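Local structure of glycerophosphodiester phosphodiesterase (Parabacteroides distasonis, 3NO3) at residues I33-S38 against E228-L233; K180-H185 against S199-V204. The protein belongs to the glycerophosphoryl diester phosphodiesterase family of TIM-barrel proteins and binds magnesium. All coordinates share one frame; numbering follows the deposited sequence.

Contact 1 (I33-S38 against E228-L233)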
# COMPACT_ATOMS: atom_id res chain seq x y z
N ILE A 33 4.39 7.68 14.78
CA ILE A 33 3.68 6.69 15.63
C ILE A 33 4.29 5.28 15.68
O ILE A 33 3.78 4.42 16.38
CB ILE A 33 2.15 6.65 15.36
CG1 ILE A 33 1.82 6.03 14.02
CG2 ILE A 33 1.52 8.09 15.51
CD1 ILE A 33 0.35 5.75 13.83
N GLY A 34 5.32 5.01 14.88
CA GLY A 34 5.92 3.69 14.81
C GLY A 34 5.07 2.62 14.15
O GLY A 34 5.13 1.46 14.53
N ALA A 35 4.26 2.99 13.17
CA ALA A 35 3.50 1.98 12.42
C ALA A 35 4.51 1.12 11.65
O ALA A 35 5.59 1.62 11.30
CB ALA A 35 2.50 2.67 11.47
N TYR A 36 4.17 -0.16 11.45
CA TYR A 36 4.98 -1.05 10.62
C TYR A 36 5.20 -0.48 9.22
O TYR A 36 6.33 -0.44 8.71
CB TYR A 36 4.33 -2.45 10.48
CG TYR A 36 5.10 -3.35 9.51
CD1 TYR A 36 6.27 -3.98 9.92
CD2 TYR A 36 4.68 -3.52 8.19
CE1 TYR A 36 7.00 -4.77 9.05
CE2 TYR A 36 5.42 -4.31 7.30
CZ TYR A 36 6.55 -4.93 7.74
OH TYR A 36 7.29 -5.69 6.88
N GLY A 37 4.11 -0.05 8.60
CA GLY A 37 4.15 0.50 7.27
C GLY A 37 3.27 1.67 7.00
O GLY A 37 2.33 1.96 7.75
N SER A 38 3.63 2.37 5.93
CA SER A 38 2.87 3.49 5.40
C SER A 38 2.53 3.20 3.94
O SER A 38 3.44 3.00 3.11
CB SER A 38 3.65 4.80 5.52
OG SER A 38 2.76 5.92 5.52
N GLU A 228 -5.52 3.42 17.02
CA GLU A 228 -6.49 2.51 17.67
C GLU A 228 -6.03 1.06 17.53
O GLU A 228 -6.08 0.29 18.50
CB GLU A 228 -7.92 2.71 17.15
CG GLU A 228 -9.01 1.66 17.61
CD GLU A 228 -9.51 1.80 19.05
OE1 GLU A 228 -9.11 0.98 19.92
OE2 GLU A 228 -10.34 2.69 19.30
N THR A 229 -5.58 0.65 16.34
CA THR A 229 -5.08 -0.72 16.16
C THR A 229 -3.87 -1.04 17.05
O THR A 229 -3.78 -2.15 17.64
CB THR A 229 -4.70 -1.03 14.69
OG1 THR A 229 -5.71 -0.48 13.84
CG2 THR A 229 -4.61 -2.54 14.44
N GLN A 230 -2.95 -0.08 17.17
CA GLN A 230 -1.79 -0.23 18.06
C GLN A 230 -2.21 -0.39 19.52
O GLN A 230 -1.64 -1.23 20.24
CB GLN A 230 -0.84 0.97 17.93
CG GLN A 230 -0.05 1.05 16.57
CD GLN A 230 0.70 2.36 16.40
OE1 GLN A 230 0.20 3.43 16.77
NE2 GLN A 230 1.91 2.28 15.86
N LYS A 231 -3.18 0.42 19.97
CA LYS A 231 -3.70 0.32 21.33
C LYS A 231 -4.27 -1.07 21.63
O LYS A 231 -3.95 -1.68 22.67
CB LYS A 231 -4.79 1.39 21.57
CG LYS A 231 -5.67 1.14 22.82
CD LYS A 231 -6.53 2.36 23.18
CE LYS A 231 -7.67 2.55 22.17
NZ LYS A 231 -8.37 3.87 22.27
N ILE A 232 -5.14 -1.53 20.73
CA ILE A 232 -5.75 -2.85 20.84
C ILE A 232 -4.68 -3.96 20.90
O ILE A 232 -4.76 -4.81 21.74
CB ILE A 232 -6.74 -3.11 19.67
CG1 ILE A 232 -8.02 -2.30 19.89
CG2 ILE A 232 -7.11 -4.61 19.57
CD1 ILE A 232 -8.90 -2.25 18.63
N LEU A 233 -3.67 -3.90 20.05
CA LEU A 233 -2.57 -4.89 20.06
C LEU A 233 -1.73 -4.83 21.35
O LEU A 233 -1.36 -5.90 21.92
CB LEU A 233 -1.67 -4.77 18.81
CG LEU A 233 -2.29 -5.30 17.50
CD1 LEU A 233 -1.53 -4.78 16.30
CD2 LEU A 233 -2.36 -6.86 17.42
O HOH W 1 2.99 -0.40 15.46
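Gln230 reaches from the C-terminal helix to the turn that follows helix 24-32, and its amide nitrogen does most of the work. NE2 donates to the carbonyl oxygen Ile33 O over 2.9 Å, with an N-H...O angle of 151°. The approach is not along a lone pair: the nitrogen stands above the carbonyl plane of Ile33, 46° out of it, and the acceptor in turn is tilted from the plane of the glutamine amide. A water makes a second link, accepting from Gln230 NE2 at 2.9 Å while donating to Gly34 O at 3.0 Å. One amide group thus addresses two successive carbonyls, the first directly and the second through solvent, which fixes the rotation of its flat end. Gln230 OE1 lies against the end of the isoleucine, 3.7 Å from Ile33 CD1. The isoleucine brings its longer arm there by placing CG1 between its backbone N and carbonyl carbon (chi1 71°), whereas the glutamine chain runs out extended beyond CG.

The turn being gripped is a Schellman motif: Gly34, with positive phi, ends helix 24-32 and lets the chain swing into strand 37-44 of the barrel. In TIM-barrel terms this is a helix-to-strand junction, held here against the closing helix 226-236.

Further out, both partners are seated on their surroundings. The side chain of Ile33 also touches Tyr13, and that of Gln230 lies on Val7 of strand 6-9, the strand to which Gly37 is hydrogen-bonded through its backbone. On the helix, Thr229 and Leu233 likewise touch Val7, and Met210 of helix 207-216 meets Glu228, Thr229 and Ile232.

Contact 2 (K180-H185 against S199-V204); sequences KVLQSH and SNVWTV
Helix 179-184 passes beside strand 198-202, their backbones coming nearest at Leu182 and Val201, whose CA atoms lie 7.9 Å apart. The last helical turn is closed by Ser184 N and His185 N, which bond back to the carbonyls of Lys180 and Val181. Lys180 O takes a second donor as well: Ser184 OG gives to it over 2.9 Å, from the face opposite to that used by Ser184 N. The imidazole of His185 turns its edge to Val181 O, a weak bond of 3.4 Å from ND1.

Between helix and strand the contact is apolar and narrow. Leu182 projects toward the strand and meets it with a single methyl, CD1, which rests 3.8 Å from Val201 CB and 3.9 Å from Val201 CG2. Val201 tucks CG1 between its backbone N and carbonyl carbon (chi1 62°), leaving CG2, anti to the N, as the branch that meets the leucine methyl. The same leucine methyl comes within 4.2 Å of Asn200 O, without any polar bond.

This is how a TIM barrel builds its shell: side chains on the outer surface of the parallel sheet meet the helices around it. Leu182 also touches Leu175 on the neighbouring strand 174-178, while Val201 is covered further by Met213 of helix 207-216. Asn200, alternating with Val201, directs its CB away from helix 179-184; OD1 is hydrogen-bonded to Thr222 OG1 of strand 220-223, and the side chain lies about 10 Å from a bound magnesium ion.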
# COMPACT_ATOMS: atom_id res chain seq x y z
N LYS A 180 -14.46 -8.08 3.76
CA LYS A 180 -15.60 -8.96 3.43
C LYS A 180 -15.22 -10.20 2.67
O LYS A 180 -15.86 -11.26 2.84
CB LYS A 180 -16.70 -8.20 2.70
CG LYS A 180 -17.36 -7.17 3.62
CD LYS A 180 -18.57 -6.47 2.97
CE LYS A 180 -19.44 -5.78 4.03
NZ LYS A 180 -19.62 -4.37 3.66
N VAL A 181 -14.16 -10.10 1.86
CA VAL A 181 -13.61 -11.27 1.19
C VAL A 181 -13.10 -12.28 2.23
O VAL A 181 -13.39 -13.48 2.11
CB VAL A 181 -12.49 -10.91 0.18
CG1 VAL A 181 -11.87 -12.16 -0.42
CG2 VAL A 181 -13.04 -9.97 -0.95
N LEU A 182 -12.39 -11.80 3.24
CA LEU A 182 -11.84 -12.69 4.26
C LEU A 182 -12.92 -13.23 5.18
O LEU A 182 -12.83 -14.39 5.59
CB LEU A 182 -10.70 -12.01 5.04
CG LEU A 182 -9.50 -11.61 4.18
CD1 LEU A 182 -8.45 -10.99 5.01
CD2 LEU A 182 -8.92 -12.79 3.36
N GLN A 183 -13.96 -12.44 5.43
CA GLN A 183 -15.17 -12.97 6.11
C GLN A 183 -15.88 -14.04 5.29
O GLN A 183 -16.27 -15.06 5.84
CB GLN A 183 -16.15 -11.86 6.43
CG GLN A 183 -15.65 -10.89 7.49
CD GLN A 183 -16.56 -9.67 7.68
OE1 GLN A 183 -17.16 -9.19 6.73
NE2 GLN A 183 -16.65 -9.19 8.92
N SER A 184 -16.04 -13.80 3.99
CA SER A 184 -16.62 -14.79 3.06
C SER A 184 -15.79 -16.05 2.83
O SER A 184 -16.36 -17.08 2.50
CB SER A 184 -16.88 -14.17 1.69
OG SER A 184 -17.84 -13.15 1.80
N HIS A 185 -14.46 -15.95 2.94
CA HIS A 185 -13.52 -17.07 2.76
C HIS A 185 -12.67 -17.16 4.04
O HIS A 185 -11.47 -16.79 4.02
CB HIS A 185 -12.62 -16.85 1.54
CG HIS A 185 -13.36 -16.87 0.24
ND1 HIS A 185 -13.87 -15.73 -0.34
CD2 HIS A 185 -13.70 -17.90 -0.57
CE1 HIS A 185 -14.47 -16.05 -1.47
NE2 HIS A 185 -14.40 -17.36 -1.63
N SER A 199 -0.86 -12.32 4.86
CA SER A 199 -2.25 -11.90 4.71
C SER A 199 -2.35 -10.46 5.21
O SER A 199 -1.83 -10.14 6.27
CB SER A 199 -3.18 -12.83 5.48
OG SER A 199 -2.81 -12.92 6.83
N ASN A 200 -3.00 -9.60 4.44
CA ASN A 200 -3.23 -8.16 4.79
C ASN A 200 -4.71 -7.91 4.52
O ASN A 200 -5.30 -8.57 3.63
CB ASN A 200 -2.27 -7.31 3.95
CG ASN A 200 -2.27 -5.80 4.28
OD1 ASN A 200 -3.02 -5.27 5.12
ND2 ASN A 200 -1.37 -5.11 3.58
N VAL A 201 -5.33 -7.04 5.33
CA VAL A 201 -6.75 -6.75 5.18
C VAL A 201 -6.97 -5.23 5.18
O VAL A 201 -6.33 -4.52 5.94
CB VAL A 201 -7.60 -7.47 6.27
CG1 VAL A 201 -7.24 -7.00 7.72
CG2 VAL A 201 -9.09 -7.31 5.97
N TRP A 202 -7.87 -4.75 4.31
CA TRP A 202 -8.15 -3.30 4.17
C TRP A 202 -9.66 -3.01 4.11
O TRP A 202 -10.42 -3.94 3.83
CB TRP A 202 -7.47 -2.73 2.91
CG TRP A 202 -7.84 -3.39 1.61
CD1 TRP A 202 -7.20 -4.43 1.01
CD2 TRP A 202 -8.93 -3.04 0.74
NE1 TRP A 202 -7.83 -4.78 -0.15
CE2 TRP A 202 -8.89 -3.93 -0.36
CE3 TRP A 202 -9.92 -2.04 0.76
CZ2 TRP A 202 -9.82 -3.88 -1.41
CZ3 TRP A 202 -10.85 -1.99 -0.30
CH2 TRP A 202 -10.80 -2.91 -1.36
N THR A 203 -10.14 -1.79 4.40
CA THR A 203 -9.48 -0.76 5.19
C THR A 203 -10.27 -0.87 6.48
O THR A 203 -11.47 -0.64 6.46
CB THR A 203 -9.58 0.60 4.48
OG1 THR A 203 -8.75 0.54 3.30
CG2 THR A 203 -9.04 1.71 5.35
N VAL A 204 -9.65 -1.34 7.56
CA VAL A 204 -10.42 -1.76 8.76
C VAL A 204 -10.33 -0.72 9.85
O VAL A 204 -9.25 -0.53 10.40
CB VAL A 204 -9.95 -3.12 9.28
CG1 VAL A 204 -10.77 -3.49 10.53
CG2 VAL A 204 -10.14 -4.15 8.17

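In the fold
Both contacts reach the same curled sheet, with centres 18 Å apart and nearest atoms about 5 Å from each other, yet they do not touch. Along the chain, 33-38 comes first, both segments of contact 2 follow, and 228-233 comes last. Contact 1 therefore joins the beginning and end of the barrel, whereas contact 2 is local, spanning neighbouring elements late in the chain. Strands 220-223 and 6-9 lie between strands 198-202 and 37-44 in the sheet, each pairing with the next. Helix 207-216 touches helix 226-236 through Met210 and Ile214, and Gln183, Val201 and Val204 of contact 2 through Leu209, Met210 and Met213.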